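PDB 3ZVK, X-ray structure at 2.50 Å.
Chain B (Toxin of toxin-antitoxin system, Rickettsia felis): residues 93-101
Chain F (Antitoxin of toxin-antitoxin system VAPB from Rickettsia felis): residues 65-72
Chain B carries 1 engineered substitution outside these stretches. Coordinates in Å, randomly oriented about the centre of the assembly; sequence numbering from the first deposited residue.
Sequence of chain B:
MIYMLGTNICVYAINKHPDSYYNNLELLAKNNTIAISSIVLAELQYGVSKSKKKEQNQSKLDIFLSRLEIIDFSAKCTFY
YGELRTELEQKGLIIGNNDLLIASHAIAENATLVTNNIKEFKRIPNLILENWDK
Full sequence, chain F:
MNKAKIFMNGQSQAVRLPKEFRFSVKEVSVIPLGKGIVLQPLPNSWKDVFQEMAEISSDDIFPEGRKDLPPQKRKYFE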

# COMPACT_ATOMS: atom_id res chain seq x y z
N LEU B 93 -8.63 -30.68 -19.45
CA LEU B 93 -9.57 -29.78 -18.77
C LEU B 93 -9.84 -28.50 -19.60
O LEU B 93 -8.93 -27.76 -19.90
CB LEU B 93 -9.10 -29.45 -17.34
CG LEU B 93 -8.64 -30.68 -16.49
CD1 LEU B 93 -8.06 -30.26 -15.18
CD2 LEU B 93 -9.76 -31.73 -16.29
N ILE B 94 -11.09 -28.30 -19.99
CA ILE B 94 -11.47 -27.16 -20.82
C ILE B 94 -12.04 -26.03 -20.01
O ILE B 94 -13.02 -26.18 -19.28
CB ILE B 94 -12.31 -27.52 -22.10
CG1 ILE B 94 -13.82 -27.68 -21.84
CG2 ILE B 94 -11.74 -28.74 -22.84
CD1 ILE B 94 -14.73 -26.33 -22.05
N ILE B 95 -11.45 -24.88 -20.18
CA ILE B 95 -11.79 -23.64 -19.51
C ILE B 95 -11.93 -22.57 -20.58
O ILE B 95 -11.23 -22.62 -21.60
CB ILE B 95 -10.69 -23.35 -18.46
CG1 ILE B 95 -10.88 -21.99 -17.75
CG2 ILE B 95 -9.29 -23.49 -19.08
CD1 ILE B 95 -10.44 -21.97 -16.32
N GLY B 96 -12.85 -21.64 -20.37
CA GLY B 96 -13.09 -20.53 -21.27
C GLY B 96 -11.92 -19.56 -21.26
O GLY B 96 -11.18 -19.47 -20.28
N ASN B 97 -11.76 -18.83 -22.34
CA ASN B 97 -10.67 -17.89 -22.55
C ASN B 97 -10.42 -16.87 -21.43
O ASN B 97 -9.28 -16.66 -21.03
CB ASN B 97 -10.90 -17.18 -23.85
CG ASN B 97 -9.64 -16.70 -24.40
OD1 ASN B 97 -8.81 -17.50 -24.86
ND2 ASN B 97 -9.44 -15.39 -24.30
N ASN B 98 -11.50 -16.22 -20.97
CA ASN B 98 -11.46 -15.18 -19.96
C ASN B 98 -11.26 -15.75 -18.58
O ASN B 98 -10.44 -15.23 -17.84
CB ASN B 98 -12.71 -14.30 -20.04
CG ASN B 98 -12.74 -13.41 -21.27
OD1 ASN B 98 -11.71 -13.03 -21.82
ND2 ASN B 98 -13.92 -13.01 -21.68
N ASP B 99 -11.94 -16.85 -18.25
CA ASP B 99 -11.83 -17.55 -16.97
C ASP B 99 -10.40 -17.99 -16.71
O ASP B 99 -9.94 -17.93 -15.57
CB ASP B 99 -12.80 -18.74 -16.92
CG ASP B 99 -14.24 -18.32 -16.66
OD1 ASP B 99 -14.45 -17.20 -16.13
OD2 ASP B 99 -15.17 -19.11 -16.99
N LEU B 100 -9.70 -18.39 -17.77
CA LEU B 100 -8.32 -18.82 -17.74
C LEU B 100 -7.41 -17.63 -17.39
O LEU B 100 -6.51 -17.78 -16.57
CB LEU B 100 -7.99 -19.44 -19.10
CG LEU B 100 -6.61 -20.03 -19.33
CD1 LEU B 100 -6.24 -21.06 -18.27
CD2 LEU B 100 -6.58 -20.67 -20.69
N LEU B 101 -7.68 -16.43 -17.94
CA LEU B 101 -6.95 -15.19 -17.63
C LEU B 101 -7.25 -14.72 -16.18
O LEU B 101 -6.33 -14.33 -15.46
CB LEU B 101 -7.31 -14.08 -18.63
CG LEU B 101 -6.72 -14.18 -20.05
CD1 LEU B 101 -7.52 -13.32 -21.01
CD2 LEU B 101 -5.28 -13.72 -20.10
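Chain F (65-72) GRKDLPPQ

Chain F crosses the start of a chain B helix as an extended segment without regular secondary structure, polyproline-II-like from L69(F) to Q72(F): from R66(F) to Q72(F) phi stays between -68° and -104° and psi between 77° and 161°, and the low psi values belong to K67(F) and D68(F). G96(B) occupies the N-cap position, N97(B) begins the helix, and L100(B) N to G96(B) O, at 3.1 Å, is a helical hydrogen bond. The CA atoms nearest each other across the contact are those of G96(B) and P70(F), 4.0 Å apart. As chain F advances, its contacts run from D99(B), met by R66(F), back to I94(B) and I95(B), met by P70(F), while P71(F) turns to N97(B) and L100(B).

The hydrogen bonds use the amides that a helix leaves free in its first turn. N97(B) N donates to L69(F) O (2.8 Å, 159°), N98(B) N to D68(F) OD1 (2.7 Å, 176°) and D99(B) N to D68(F) OD2 (2.8 Å, 159°). Thus both carboxylate oxygens of D68(F), whose chi1 is t, accept from successive amides. N97(B) N also lies 3.0 Å from D68(F) OD1, but at an angle too poor for a hydrogen bond.

Charge pairing follows at the same site. R66(F) NH2 makes a salt bridge to D99(B) OD1 at 2.7 Å, with the oxygen near the guanidinium plane, and another within chain F to D68(F) OD2 at 3.2 Å. It therefore bridges two acidic groups whose D99(B) OD2 and D68(F) OD2 atoms are just 3.4 Å apart.

Packing completes the contact. I94(B) CD1 reaches P70(F) CG at 3.9 Å, and L100(B) CD2 meets P71(F) CG at 4.1 Å. P70(F) CA approaches I95(B) O at 3.5 Å in a CA-H...O contact. At G96(B), CA is 3.2 Å from D68(F) O; an ideal CB would fall 2.4 Å from that oxygen, a clash that glycine avoids.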

# COMPACT_ATOMS: atom_id res chain seq x y z
N GLY F 65 -26.67 -15.71 -20.45
CA GLY F 65 -25.46 -16.15 -19.76
C GLY F 65 -24.17 -15.70 -20.42
O GLY F 65 -24.20 -14.97 -21.41
N ARG F 66 -23.02 -16.11 -19.86
CA ARG F 66 -21.70 -15.76 -20.38
C ARG F 66 -21.24 -16.73 -21.46
O ARG F 66 -21.31 -17.95 -21.28
CB ARG F 66 -20.68 -15.80 -19.26
CG ARG F 66 -20.51 -14.50 -18.51
CD ARG F 66 -19.57 -14.71 -17.35
NE ARG F 66 -18.18 -14.89 -17.77
CZ ARG F 66 -17.40 -15.90 -17.41
NH1 ARG F 66 -17.88 -16.89 -16.66
NH2 ARG F 66 -16.13 -15.94 -17.80
N LYS F 67 -20.76 -16.18 -22.58
CA LYS F 67 -20.23 -16.97 -23.69
C LYS F 67 -18.70 -16.87 -23.62
O LYS F 67 -18.06 -16.10 -24.35
CB LYS F 67 -20.77 -16.48 -25.06
N ASP F 68 -18.10 -17.62 -22.70
CA ASP F 68 -16.64 -17.60 -22.59
C ASP F 68 -16.08 -18.84 -23.30
O ASP F 68 -15.93 -19.89 -22.68
CB ASP F 68 -16.18 -17.46 -21.12
CG ASP F 68 -14.68 -17.25 -20.94
OD1 ASP F 68 -14.01 -16.83 -21.91
OD2 ASP F 68 -14.18 -17.51 -19.81
N LEU F 69 -15.85 -18.73 -24.63
CA LEU F 69 -15.36 -19.84 -25.45
C LEU F 69 -13.93 -20.26 -25.14
O LEU F 69 -13.14 -19.41 -24.75
CB LEU F 69 -15.54 -19.58 -26.94
CG LEU F 69 -16.98 -19.60 -27.49
CD1 LEU F 69 -16.97 -19.38 -28.99
CD2 LEU F 69 -17.70 -20.92 -27.21
N PRO F 70 -13.59 -21.58 -25.22
CA PRO F 70 -12.22 -21.99 -24.86
C PRO F 70 -11.22 -21.57 -25.91
O PRO F 70 -11.62 -21.43 -27.06
CB PRO F 70 -12.32 -23.52 -24.78
CG PRO F 70 -13.77 -23.85 -24.85
CD PRO F 70 -14.40 -22.74 -25.62
N PRO F 71 -9.93 -21.38 -25.58
CA PRO F 71 -8.97 -21.05 -26.64
C PRO F 71 -8.62 -22.28 -27.50
O PRO F 71 -8.77 -23.42 -27.06
CB PRO F 71 -7.76 -20.53 -25.87
CG PRO F 71 -7.84 -21.21 -24.55
CD PRO F 71 -9.27 -21.47 -24.26
N GLN F 72 -8.09 -22.05 -28.70
CA GLN F 72 -7.65 -23.16 -29.54
C GLN F 72 -6.24 -23.62 -29.11
O GLN F 72 -5.45 -22.83 -28.57
CB GLN F 72 -7.66 -22.72 -31.02
CG GLN F 72 -8.12 -23.81 -32.01
CD GLN F 72 -9.47 -24.41 -31.70
OE1 GLN F 72 -10.46 -23.71 -31.46
NE2 GLN F 72 -9.53 -25.73 -31.66